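Local coordinates for protein homoserine O-acetyltransferase (Bacillus anthracis str. 'Ames Ancestor', PDB 3I1I) that probably transfers the acetyl group of acetyl-CoA to the hydroxyl of homoserine, an early step of methionine synthesis, on an alpha/beta-hydrolase fold, at residues V44-H49 with F87-D92; I145-A150 with M171-I176. All blocks are in the same frame, centred on the assembly; numbering follows the deposited sequence.

Contact 1 (V44-H49 with F87-D92)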
# COMPACT_ATOMS: atom_id res chain seq x y z
N VAL A 44 9.23 -40.58 2.89
CA VAL A 44 9.56 -39.24 2.39
C VAL A 44 8.49 -38.19 2.71
O VAL A 44 7.30 -38.39 2.42
CB VAL A 44 9.80 -39.24 0.86
CG1 VAL A 44 10.26 -37.84 0.38
CG2 VAL A 44 10.82 -40.34 0.47
N ILE A 45 8.93 -37.07 3.29
CA ILE A 45 8.08 -35.91 3.54
C ILE A 45 8.66 -34.73 2.79
O ILE A 45 9.82 -34.39 2.98
CB ILE A 45 8.03 -35.58 5.04
CG1 ILE A 45 7.46 -36.77 5.82
CG2 ILE A 45 7.21 -34.34 5.26
CD1 ILE A 45 7.26 -36.58 7.37
N LEU A 46 7.87 -34.12 1.93
CA LEU A 46 8.30 -32.93 1.21
C LEU A 46 7.74 -31.71 1.92
O LEU A 46 6.56 -31.68 2.20
CB LEU A 46 7.79 -32.98 -0.24
CG LEU A 46 8.08 -31.75 -1.11
CD1 LEU A 46 9.59 -31.47 -1.24
CD2 LEU A 46 7.40 -31.89 -2.47
N ILE A 47 8.61 -30.76 2.27
CA ILE A 47 8.28 -29.49 2.91
C ILE A 47 8.42 -28.39 1.86
O ILE A 47 9.40 -28.34 1.12
CB ILE A 47 9.31 -29.12 4.03
CG1 ILE A 47 9.42 -30.21 5.09
CG2 ILE A 47 8.94 -27.80 4.73
CD1 ILE A 47 8.19 -30.50 5.84
N CYS A 48 7.45 -27.50 1.80
CA CYS A 48 7.47 -26.40 0.84
C CYS A 48 7.59 -25.09 1.59
O CYS A 48 6.91 -24.91 2.61
CB CYS A 48 6.19 -26.41 0.07
SG CYS A 48 5.86 -27.99 -0.72
N HIS A 49 8.40 -24.17 1.08
CA HIS A 49 8.68 -22.93 1.79
C HIS A 49 7.74 -21.76 1.47
O HIS A 49 7.06 -21.75 0.45
CB HIS A 49 10.17 -22.58 1.67
CG HIS A 49 10.56 -21.85 0.43
ND1 HIS A 49 10.19 -20.55 0.17
CD2 HIS A 49 11.42 -22.19 -0.56
CE1 HIS A 49 10.75 -20.14 -0.95
NE2 HIS A 49 11.52 -21.12 -1.41
N PHE A 87 12.61 -39.23 5.81
CA PHE A 87 13.54 -38.57 4.93
C PHE A 87 12.83 -37.30 4.49
O PHE A 87 11.81 -37.37 3.79
CB PHE A 87 13.85 -39.47 3.74
CG PHE A 87 14.79 -38.88 2.76
CD1 PHE A 87 16.09 -38.58 3.14
CD2 PHE A 87 14.40 -38.63 1.48
CE1 PHE A 87 16.97 -38.04 2.26
CE2 PHE A 87 15.29 -38.08 0.57
CZ PHE A 87 16.58 -37.78 0.96
N VAL A 88 13.34 -36.14 4.87
CA VAL A 88 12.64 -34.87 4.64
C VAL A 88 13.33 -34.07 3.56
O VAL A 88 14.55 -33.93 3.60
CB VAL A 88 12.58 -34.05 5.95
CG1 VAL A 88 11.91 -32.67 5.71
CG2 VAL A 88 11.88 -34.84 7.05
N ILE A 89 12.57 -33.55 2.59
CA ILE A 89 13.12 -32.75 1.49
C ILE A 89 12.47 -31.36 1.48
O ILE A 89 11.30 -31.20 1.78
CB ILE A 89 12.82 -33.37 0.10
CG1 ILE A 89 13.18 -34.85 0.07
CG2 ILE A 89 13.53 -32.55 -1.05
CD1 ILE A 89 12.68 -35.61 -1.20
N CYS A 90 13.25 -30.36 1.10
CA CYS A 90 12.73 -29.02 0.91
C CYS A 90 13.50 -28.37 -0.21
O CYS A 90 14.71 -28.53 -0.28
CB CYS A 90 12.92 -28.24 2.19
SG CYS A 90 12.10 -26.62 2.16
N THR A 91 12.82 -27.60 -1.03
CA THR A 91 13.38 -27.04 -2.25
C THR A 91 13.20 -25.52 -2.30
O THR A 91 12.30 -24.97 -1.67
CB THR A 91 12.66 -27.66 -3.49
OG1 THR A 91 11.29 -27.26 -3.50
CG2 THR A 91 12.73 -29.21 -3.48
N ASP A 92 14.05 -24.83 -3.07
CA ASP A 92 13.86 -23.41 -3.32
C ASP A 92 12.77 -23.18 -4.40
O ASP A 92 12.82 -23.78 -5.46
CB ASP A 92 15.14 -22.76 -3.86
CG ASP A 92 16.31 -22.78 -2.88
OD1 ASP A 92 16.12 -22.60 -1.66
OD2 ASP A 92 17.44 -22.93 -3.40
O HOH W 1 9.55 -25.01 -1.41
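Val-44 and Ile-89 meet on a diagonal, methyl against methyl, with CG1 of Val-44 lying 3.7 Å from CD1 of Ile-89. The torsions create this encounter: CG1 of Val-44 is anti to the backbone N (chi1 -176°), while CG1 of Ile-89 stands anti to the carbonyl carbon (chi1 -49°) and carries CD1 back toward the start of its strand. The other branch of Val-44 serves its direct partner, CG2 sitting at the edge of the Phe-87 ring, 4.1 Å from CD2, with both side chains pointing the same way. Further along this face, CD1 of Leu-46 leans across to the backbone and lies 3.5 Å from Ile-89 O. The reverse face repeats the diagonal scheme with Ile-47 and Val-88, whose CG1 atoms approach to 3.6 Å, and Ile-47 also packs its CB against that of Cys-90.

The backbones run parallel, and three hydrogen bonds set the register from Val-44 with Phe-87 to Leu-46 with Ile-89. Ile-45 donates its N-H to Phe-87 O and accepts at its own O from Ile-89 N; Ile-89 O in turn receives Ile-47 N at 2.8 Å, almost perfectly straight at 178°. Beyond Ile-47 the strands part, and a water fills the role of a direct bond, accepting from His-49 N and donating to Thr-91 O. The edge of the His-49 ring turns to the same carbonyl, CD2 lying 3.1 Å from Thr-91 O, while NE2 is hydrogen-bonded to Asn-93 N.

In the sheet, strand 44-48 pairs on its other side with strand 150-154, and strand 87-91 lies next to strand 24-34. Helix 129-142 covers the face of Leu-46, Ile-89 and Thr-91, using Gln-136, Leu-139 and Ile-140; Thr-91 OG1 takes a hydrogen bond from Gln-136.

Contact 2 (I145-A150 with M171-I176)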
# COMPACT_ATOMS: atom_id res chain seq x y z
N ILE A 145 11.61 -41.92 -6.17
CA ILE A 145 10.58 -41.95 -5.13
C ILE A 145 9.22 -41.96 -5.82
O ILE A 145 8.95 -41.11 -6.69
CB ILE A 145 10.70 -40.71 -4.19
CG1 ILE A 145 12.08 -40.73 -3.49
CG2 ILE A 145 9.55 -40.69 -3.19
CD1 ILE A 145 12.59 -39.40 -2.84
N ALA A 146 8.36 -42.89 -5.45
CA ALA A 146 7.08 -43.02 -6.15
C ALA A 146 5.97 -42.30 -5.39
O ALA A 146 4.99 -41.86 -5.96
CB ALA A 146 6.70 -44.54 -6.38
N ARG A 147 6.14 -42.20 -4.09
CA ARG A 147 5.08 -41.76 -3.22
C ARG A 147 5.64 -40.92 -2.09
O ARG A 147 6.75 -41.19 -1.62
CB ARG A 147 4.47 -42.99 -2.61
CG ARG A 147 3.25 -43.46 -3.28
CD ARG A 147 2.74 -44.68 -2.56
NE ARG A 147 1.34 -44.52 -2.21
CZ ARG A 147 0.63 -45.41 -1.52
NH1 ARG A 147 1.20 -46.55 -1.09
NH2 ARG A 147 -0.66 -45.17 -1.26
N LEU A 148 4.87 -39.92 -1.66
CA LEU A 148 5.24 -39.12 -0.52
C LEU A 148 4.42 -39.57 0.68
O LEU A 148 3.23 -39.72 0.58
CB LEU A 148 5.01 -37.64 -0.82
CG LEU A 148 5.81 -37.06 -1.98
CD1 LEU A 148 5.47 -35.59 -2.23
CD2 LEU A 148 7.32 -37.26 -1.78
N HIS A 149 5.06 -39.76 1.82
CA HIS A 149 4.34 -40.05 3.07
C HIS A 149 3.51 -38.82 3.44
O HIS A 149 2.41 -38.94 3.95
CB HIS A 149 5.35 -40.36 4.19
CG HIS A 149 4.72 -40.82 5.47
ND1 HIS A 149 4.28 -42.11 5.68
CD2 HIS A 149 4.47 -40.15 6.63
CE1 HIS A 149 3.77 -42.22 6.89
NE2 HIS A 149 3.87 -41.04 7.49
N ALA A 150 4.06 -37.63 3.15
CA ALA A 150 3.34 -36.34 3.37
C ALA A 150 3.98 -35.25 2.55
O ALA A 150 5.19 -35.30 2.26
CB ALA A 150 3.32 -35.90 4.88
N MSE A 171 0.27 -40.00 -5.67
CA MSE A 171 1.58 -39.89 -5.05
C MSE A 171 1.55 -39.35 -3.65
O MSE A 171 2.55 -39.44 -2.99
CB MSE A 171 2.48 -38.98 -5.86
CG MSE A 171 2.94 -39.55 -7.19
SE MSE A 171 4.12 -38.35 -8.13
CE MSE A 171 5.73 -38.63 -7.03
N VAL A 172 0.44 -38.80 -3.18
CA VAL A 172 0.42 -38.10 -1.90
C VAL A 172 -0.44 -38.82 -0.87
O VAL A 172 -1.66 -38.90 -0.99
CB VAL A 172 -0.09 -36.65 -2.08
CG1 VAL A 172 -0.13 -35.91 -0.74
CG2 VAL A 172 0.76 -35.89 -3.12
N GLU A 173 0.17 -39.32 0.19
CA GLU A 173 -0.59 -40.01 1.22
C GLU A 173 -1.30 -39.06 2.16
O GLU A 173 -2.43 -39.35 2.63
CB GLU A 173 0.32 -40.93 2.02
CG GLU A 173 0.90 -42.01 1.14
CD GLU A 173 1.75 -43.02 1.89
OE1 GLU A 173 1.75 -43.06 3.14
OE2 GLU A 173 2.41 -43.80 1.20
N ARG A 174 -0.64 -37.94 2.43
CA ARG A 174 -1.06 -37.00 3.44
C ARG A 174 -0.67 -35.62 3.02
O ARG A 174 0.43 -35.40 2.55
CB ARG A 174 -0.37 -37.29 4.75
CG ARG A 174 -0.68 -38.64 5.32
CD ARG A 174 0.13 -38.92 6.60
NE ARG A 174 0.01 -40.31 6.98
CZ ARG A 174 0.57 -41.33 6.34
NH1 ARG A 174 1.35 -41.15 5.27
NH2 ARG A 174 0.36 -42.57 6.76
N MSE A 175 -1.57 -34.67 3.23
CA MSE A 175 -1.22 -33.26 2.98
C MSE A 175 -1.53 -32.43 4.22
O MSE A 175 -2.59 -32.56 4.79
CB MSE A 175 -1.98 -32.75 1.78
CG MSE A 175 -1.53 -31.38 1.33
SE MSE A 175 -2.63 -29.98 2.14
CE MSE A 175 -4.21 -30.29 1.05
N ILE A 176 -0.59 -31.60 4.65
CA ILE A 176 -0.83 -30.74 5.81
C ILE A 176 -0.60 -29.32 5.33
O ILE A 176 0.48 -28.97 4.89
CB ILE A 176 0.14 -31.01 6.98
CG1 ILE A 176 0.08 -32.48 7.42
CG2 ILE A 176 -0.17 -30.07 8.15
CD1 ILE A 176 0.94 -32.82 8.66
O HOH W 2 4.51 -44.17 3.64
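Arg-174 lays its guanidinium flat on the imidazole of His-149, the group centres 3.6 Å apart and the planes only 24° from parallel. NH1 stands over the middle of the ring, 3.1 Å from CE1. Roughly at right angles to the direction of the ring, it also gives a 2.8 Å hydrogen bond to His-149 O, which lies in the plane of the guanidinium, and it meets Glu-173 OE1 on the anti side of the carboxylate in a 2.9 Å salt bridge. One nitrogen is thus held by two oxygens and a ring face. The fit depends on CG of His-149 being anti to the backbone N (chi1 -174°), and on an Arg-174 chain that stays extended to NE as it passes the His-149 carbonyl.

Glu-173 links this stack to a second arginine. Its CG rests against Leu-148 O, and OE2 hangs over one face of the Arg-147 guanidinium, 3.6 Å from NE, with the two flat groups inclined at 60°. No N-H points at the oxygen, making this a long, purely electrostatic bridge. A water lies in the plane of the imidazole at its edge, hydrogen-bonded to His-149 ND1 and to Glu-173 OE1, while NE2 is hydrogen-bonded to Leu-369 O of helix 362-370.

Underneath, the backbones join at a single bridge around Leu-148 and Val-172: Leu-148 N gives a 2.7 Å bond to Met-171 O, and Leu-148 O receives Glu-173 N at 3.1 Å. The selenomethionine Met-171 presses its CG on Ala-146 O. Trp-164 of helix 156-167 packs on both Leu-148 and Val-172. The two segments lead into adjacent parallel strands, 150-154 and 174-178, joined through that helix: the beta-alpha-beta crossover of the alpha/beta-hydrolase fold.

In the fold
Contacts 1 and 2 are successive parts of one sheet, their centres about 11 Å apart. The seam between them follows the 44-49 segment: Val-44 O lies 2.7 Å from His-149 N and Leu-46 N 2.9 Å from Ala-150 O, both probable hydrogen bonds. Side chains continue the join, with Val-44 CG1 packing 3.7 Å from Leu-148 CD2. Strand 44-48 thus faces 87-91 on one side and the 145-150 segment on the other. Contact 2 lies where strands 150-154 and 174-178 begin. The far end of strand 150-154 runs into what is probably the nucleophile elbow, and Ile-47 of contact 1 lies near it without touching.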